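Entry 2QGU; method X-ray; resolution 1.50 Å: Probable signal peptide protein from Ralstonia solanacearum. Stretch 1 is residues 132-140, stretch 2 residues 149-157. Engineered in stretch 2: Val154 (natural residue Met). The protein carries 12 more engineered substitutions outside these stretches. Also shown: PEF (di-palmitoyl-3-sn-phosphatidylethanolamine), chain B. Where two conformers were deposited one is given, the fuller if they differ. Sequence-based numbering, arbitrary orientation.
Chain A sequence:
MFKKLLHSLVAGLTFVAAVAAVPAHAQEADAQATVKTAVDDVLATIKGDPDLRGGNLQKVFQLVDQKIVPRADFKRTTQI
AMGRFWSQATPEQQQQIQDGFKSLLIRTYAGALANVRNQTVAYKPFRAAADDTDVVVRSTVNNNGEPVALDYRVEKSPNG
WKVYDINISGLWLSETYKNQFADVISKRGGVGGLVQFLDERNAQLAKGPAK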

# COMPACT_ATOMS: atom_id res chain seq x y z
N ASP A 132 19.81 9.01 -7.32
CA ASP A 132 19.22 8.75 -6.00
C ASP A 132 18.48 7.41 -6.00
O ASP A 132 17.91 7.01 -7.02
CB ASP A 132 18.28 9.88 -5.58
CG ASP A 132 19.01 11.17 -5.28
OD1 ASP A 132 20.23 11.14 -4.99
OD2 ASP A 132 18.36 12.23 -5.33
N THR A 133 18.50 6.73 -4.86
CA THR A 133 17.93 5.38 -4.77
C THR A 133 16.72 5.26 -3.85
O THR A 133 16.12 4.19 -3.74
CB THR A 133 18.99 4.36 -4.33
OG1 THR A 133 19.56 4.79 -3.09
CG2 THR A 133 20.08 4.21 -5.39
N ASP A 134 16.36 6.35 -3.19
CA ASP A 134 15.19 6.37 -2.31
C ASP A 134 14.51 7.72 -2.50
O ASP A 134 14.99 8.75 -2.01
CB ASP A 134 15.59 6.14 -0.85
CG ASP A 134 14.45 5.60 -0.02
OD1 ASP A 134 13.32 6.11 -0.15
OD2 ASP A 134 14.66 4.65 0.76
N VAL A 135 13.40 7.71 -3.23
CA VAL A 135 12.84 8.93 -3.81
C VAL A 135 11.33 9.00 -3.62
O VAL A 135 10.70 8.02 -3.18
CB VAL A 135 13.18 9.03 -5.33
CG1 VAL A 135 14.69 8.94 -5.55
CG2 VAL A 135 12.46 7.95 -6.12
N VAL A 136 10.74 10.15 -3.95
CA VAL A 136 9.29 10.32 -3.92
C VAL A 136 8.79 10.64 -5.32
O VAL A 136 9.39 11.45 -6.03
CB VAL A 136 8.89 11.42 -2.90
CG1 VAL A 136 7.41 11.82 -3.03
CG2 VAL A 136 9.18 10.95 -1.47
N VAL A 137 7.72 9.97 -5.72
CA VAL A 137 7.00 10.26 -6.96
C VAL A 137 5.64 10.84 -6.57
O VAL A 137 4.91 10.25 -5.77
CB VAL A 137 6.81 8.98 -7.81
CG1 VAL A 137 5.88 9.22 -9.00
CG2 VAL A 137 8.16 8.43 -8.26
N ARG A 138 5.33 12.02 -7.12
CA ARG A 138 4.10 12.72 -6.75
C ARG A 138 3.12 12.75 -7.91
O ARG A 138 3.51 12.93 -9.07
CB ARG A 138 4.42 14.14 -6.27
CG ARG A 138 5.43 14.21 -5.12
CD ARG A 138 5.46 15.60 -4.49
NE ARG A 138 4.19 15.89 -3.83
CZ ARG A 138 3.67 17.10 -3.69
NH1 ARG A 138 4.27 18.17 -4.19
NH2 ARG A 138 2.50 17.24 -3.08
N SER A 139 1.84 12.59 -7.60
CA SER A 139 0.82 12.51 -8.64
C SER A 139 -0.52 13.06 -8.16
O SER A 139 -0.75 13.23 -6.96
CB SER A 139 0.65 11.07 -9.13
OG SER A 139 -0.19 10.31 -8.26
N THR A 140 -1.40 13.32 -9.13
CA THR A 140 -2.76 13.77 -8.87
C THR A 140 -3.72 12.94 -9.71
O THR A 140 -3.62 12.91 -10.94
CB THR A 140 -2.96 15.26 -9.25
OG1 THR A 140 -1.93 16.08 -8.66
CG2 THR A 140 -4.32 15.75 -8.78
N ALA A 149 -4.50 13.73 -4.38
CA ALA A 149 -3.04 13.58 -4.34
C ALA A 149 -2.65 12.17 -3.92
O ALA A 149 -3.10 11.66 -2.89
CB ALA A 149 -2.44 14.59 -3.38
N LEU A 150 -1.81 11.53 -4.73
CA LEU A 150 -1.20 10.27 -4.33
C LEU A 150 0.29 10.38 -4.56
O LEU A 150 0.73 10.57 -5.69
CB LEU A 150 -1.77 9.07 -5.12
CG LEU A 150 -3.23 8.67 -4.89
CD1 LEU A 150 -3.59 7.48 -5.78
CD2 LEU A 150 -3.53 8.38 -3.42
N ASP A 151 1.06 10.26 -3.48
CA ASP A 151 2.52 10.25 -3.60
C ASP A 151 3.04 8.88 -3.18
O ASP A 151 2.38 8.16 -2.44
CB ASP A 151 3.18 11.33 -2.74
CG ASP A 151 2.77 12.74 -3.12
OD1 ASP A 151 2.11 12.94 -4.17
OD2 ASP A 151 3.13 13.65 -2.36
N TYR A 152 4.24 8.54 -3.66
CA TYR A 152 4.81 7.22 -3.43
C TYR A 152 6.25 7.33 -3.02
O TYR A 152 6.99 8.14 -3.58
CB TYR A 152 4.75 6.40 -4.72
CG TYR A 152 3.37 6.32 -5.31
CD1 TYR A 152 2.52 5.27 -4.99
CD2 TYR A 152 2.91 7.30 -6.19
CE1 TYR A 152 1.24 5.19 -5.52
CE2 TYR A 152 1.63 7.24 -6.74
CZ TYR A 152 0.80 6.18 -6.39
OH TYR A 152 -0.48 6.07 -6.90
N ARG A 153 6.66 6.53 -2.04
CA ARG A 153 8.08 6.34 -1.76
C ARG A 153 8.55 5.13 -2.55
O ARG A 153 7.90 4.08 -2.55
CB ARG A 153 8.35 6.17 -0.26
CG ARG A 153 8.13 7.43 0.55
CD ARG A 153 8.95 7.43 1.83
NE ARG A 153 8.75 8.67 2.57
CZ ARG A 153 9.43 9.80 2.38
NH1 ARG A 153 10.40 9.86 1.47
NH2 ARG A 153 9.16 10.87 3.11
N VAL A 154 9.68 5.29 -3.23
CA VAL A 154 10.19 4.26 -4.13
C VAL A 154 11.66 4.05 -3.85
O VAL A 154 12.42 5.00 -3.73
CB VAL A 154 9.98 4.64 -5.63
CG1 VAL A 154 9.87 3.39 -6.48
CG2 VAL A 154 8.72 5.51 -5.83
N GLU A 155 12.05 2.78 -3.73
CA GLU A 155 13.44 2.43 -3.45
C GLU A 155 13.99 1.53 -4.55
O GLU A 155 13.32 0.59 -4.97
CB GLU A 155 13.57 1.75 -2.09
CG GLU A 155 15.02 1.39 -1.74
CD GLU A 155 15.19 0.53 -0.50
OE1 GLU A 155 14.18 0.09 0.09
OE2 GLU A 155 16.36 0.29 -0.13
N LYS A 156 15.21 1.82 -4.99
CA LYS A 156 15.85 1.01 -6.02
C LYS A 156 16.58 -0.15 -5.38
O LYS A 156 17.60 0.04 -4.71
CB LYS A 156 16.82 1.85 -6.87
CG LYS A 156 17.18 1.18 -8.18
CD LYS A 156 18.04 2.08 -9.04
CE LYS A 156 18.23 1.48 -10.42
NZ LYS A 156 18.93 2.43 -11.32
N SER A 157 16.02 -1.34 -5.57
CA SER A 157 16.57 -2.60 -5.07
C SER A 157 17.45 -3.22 -6.16
O SER A 157 17.39 -2.78 -7.31
CB SER A 157 15.44 -3.56 -4.69
OG SER A 157 14.72 -4.03 -5.83
C2 PEF B . -11.40 7.78 -3.40
C1 PEF B . -12.57 8.68 -3.02
N PEF B . -18.06 8.46 -0.77
C3 PEF B . -11.25 7.76 -4.91
C4 PEF B . -15.62 8.36 -0.88
C5 PEF B . -16.83 8.75 -0.04
C10 PEF B . -9.79 7.52 -1.73
C11 PEF B . -8.38 7.74 -1.19
C12 PEF B . -7.35 7.24 -2.20
C13 PEF B . -7.38 5.72 -2.24
C14 PEF B . -6.20 5.15 -3.00
C15 PEF B . -6.24 3.63 -2.95
C16 PEF B . -4.91 3.04 -3.42
C17 PEF B . -4.82 1.55 -3.10
C18 PEF B . -4.25 1.33 -1.69
C19 PEF B . -3.25 0.18 -1.69
C20 PEF B . -3.97 -1.16 -1.49
C21 PEF B . -2.98 -2.32 -1.56
C22 PEF B . -2.18 -2.44 -0.27
C23 PEF B . -1.37 -3.73 -0.23
C24 PEF B . 0.06 -3.50 -0.70
C25 PEF B . 0.69 -4.80 -1.19
C30 PEF B . -9.82 7.06 -6.60
C31 PEF B . -8.80 6.36 -7.26
C32 PEF B . -8.24 5.28 -6.58
C33 PEF B . -7.35 4.45 -7.53
C34 PEF B . -5.85 4.71 -7.32
C35 PEF B . -4.99 3.48 -7.65
C36 PEF B . -3.70 3.59 -7.11
C37 PEF B . -2.95 2.42 -7.23
C38 PEF B . -1.68 2.59 -6.68
C39 PEF B . -0.86 1.29 -6.64
C40 PEF B . 0.42 1.44 -5.78
C41 PEF B . 0.15 1.12 -4.30
C42 PEF B . 1.43 0.74 -3.56
C43 PEF B . 1.26 0.87 -2.04
C44 PEF B . 2.50 0.39 -1.28
C45 PEF B . 2.32 0.52 0.23
O4 PEF B . -10.52 6.68 -1.21
O5 PEF B . -10.31 8.00 -7.21
O2 PEF B . -10.19 8.27 -2.80
O3 PEF B . -10.30 6.76 -5.35
O1P PEF B . -15.05 10.00 -4.32
O2P PEF B . -16.23 7.81 -3.72
O3P PEF B . -13.80 8.02 -3.34
O4P PEF B . -15.43 9.33 -1.93
P PEF B . -15.19 8.81 -3.44
O HOH W 1 11.53 8.10 -0.39
O HOH W 2 -0.63 7.68 -9.13
O HOH W 3 0.62 15.08 -5.12

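Residues 134-140 and 149-157 are neighbouring antiparallel strands of one sheet, their N-to-C directions 162° apart. The backbone supplies most of the bonding. Val135 and Val154 form a hydrogen-bonded pair, with Val135 N to Val154 O and Val154 N to Val135 O both at 2.9 Å. Val137 and Tyr152 repeat the pattern: Val137 N reaches Tyr152 O at 2.9 Å, and Tyr152 N reaches Val137 O at 2.8 Å. Beyond the start of the first strand, Lys156 N still donates to Thr133 O at 2.8 Å. At the pairs between, alpha carbons draw closer and approach carbonyl oxygens, as where Val136 CA lies 3.2 Å from Tyr152 O.

The ladder is less regular at Ser139 and Leu150. Leu150 N donates to Ser139 O at 3.0 Å, but the return bond from Ser139 N to Leu150 O, also 3.0 Å, is weak because its angle is only 123°. The serine side chain reinforces this rung: Ser139 OG donates to Leu150 O at 2.7 Å. A short side chain ending in a hydroxyl suits this place, since it can reach the backbone of the partner strand and still accept a hydrogen bond from a water, 2.8 Å from Ser139 OG. That water also lies 2.8 Å from Tyr152 OH, linking two polar groups on an otherwise largely apolar face.

Val135, Val137, Leu150, Tyr152 and Val154 point to that same face and are buried. Val137 CG2 meets Val154 CG2 at 3.8 Å, and Val135 CG2 lies 4.2 Å from Val154 CB; Val154 is an engineered residue, Met in the natural sequence. Branched valines suit an extended backbone. The lipid lies against this face too: Leu150 CD1 is 3.9 Å from PEF C34, and Tyr152 OH is 3.7 Å from PEF C38. Leucine gives the acyl chains a purely hydrocarbon contact, whereas tyrosine combines a broad ring with a hydroxyl that can meet water.

The other face carries the charges. Arg138 NE and Asp151 OD2 form a salt bridge at 2.9 Å, the carboxylate lying at the edge of the guanidinium, where its N-H groups point. The other carboxylate oxygen, Asp151 OD1, accepts a weak bond from Ser139 N at 3.5 Å and a water hydrogen bond at 2.8 Å; the same water donates to Ser139 O at 2.9 Å. Further along, another water accepts from Arg153 NH1 at 2.8 Å and donates to Asp134 OD1 at 2.7 Å, joining opposite charges too far apart to touch.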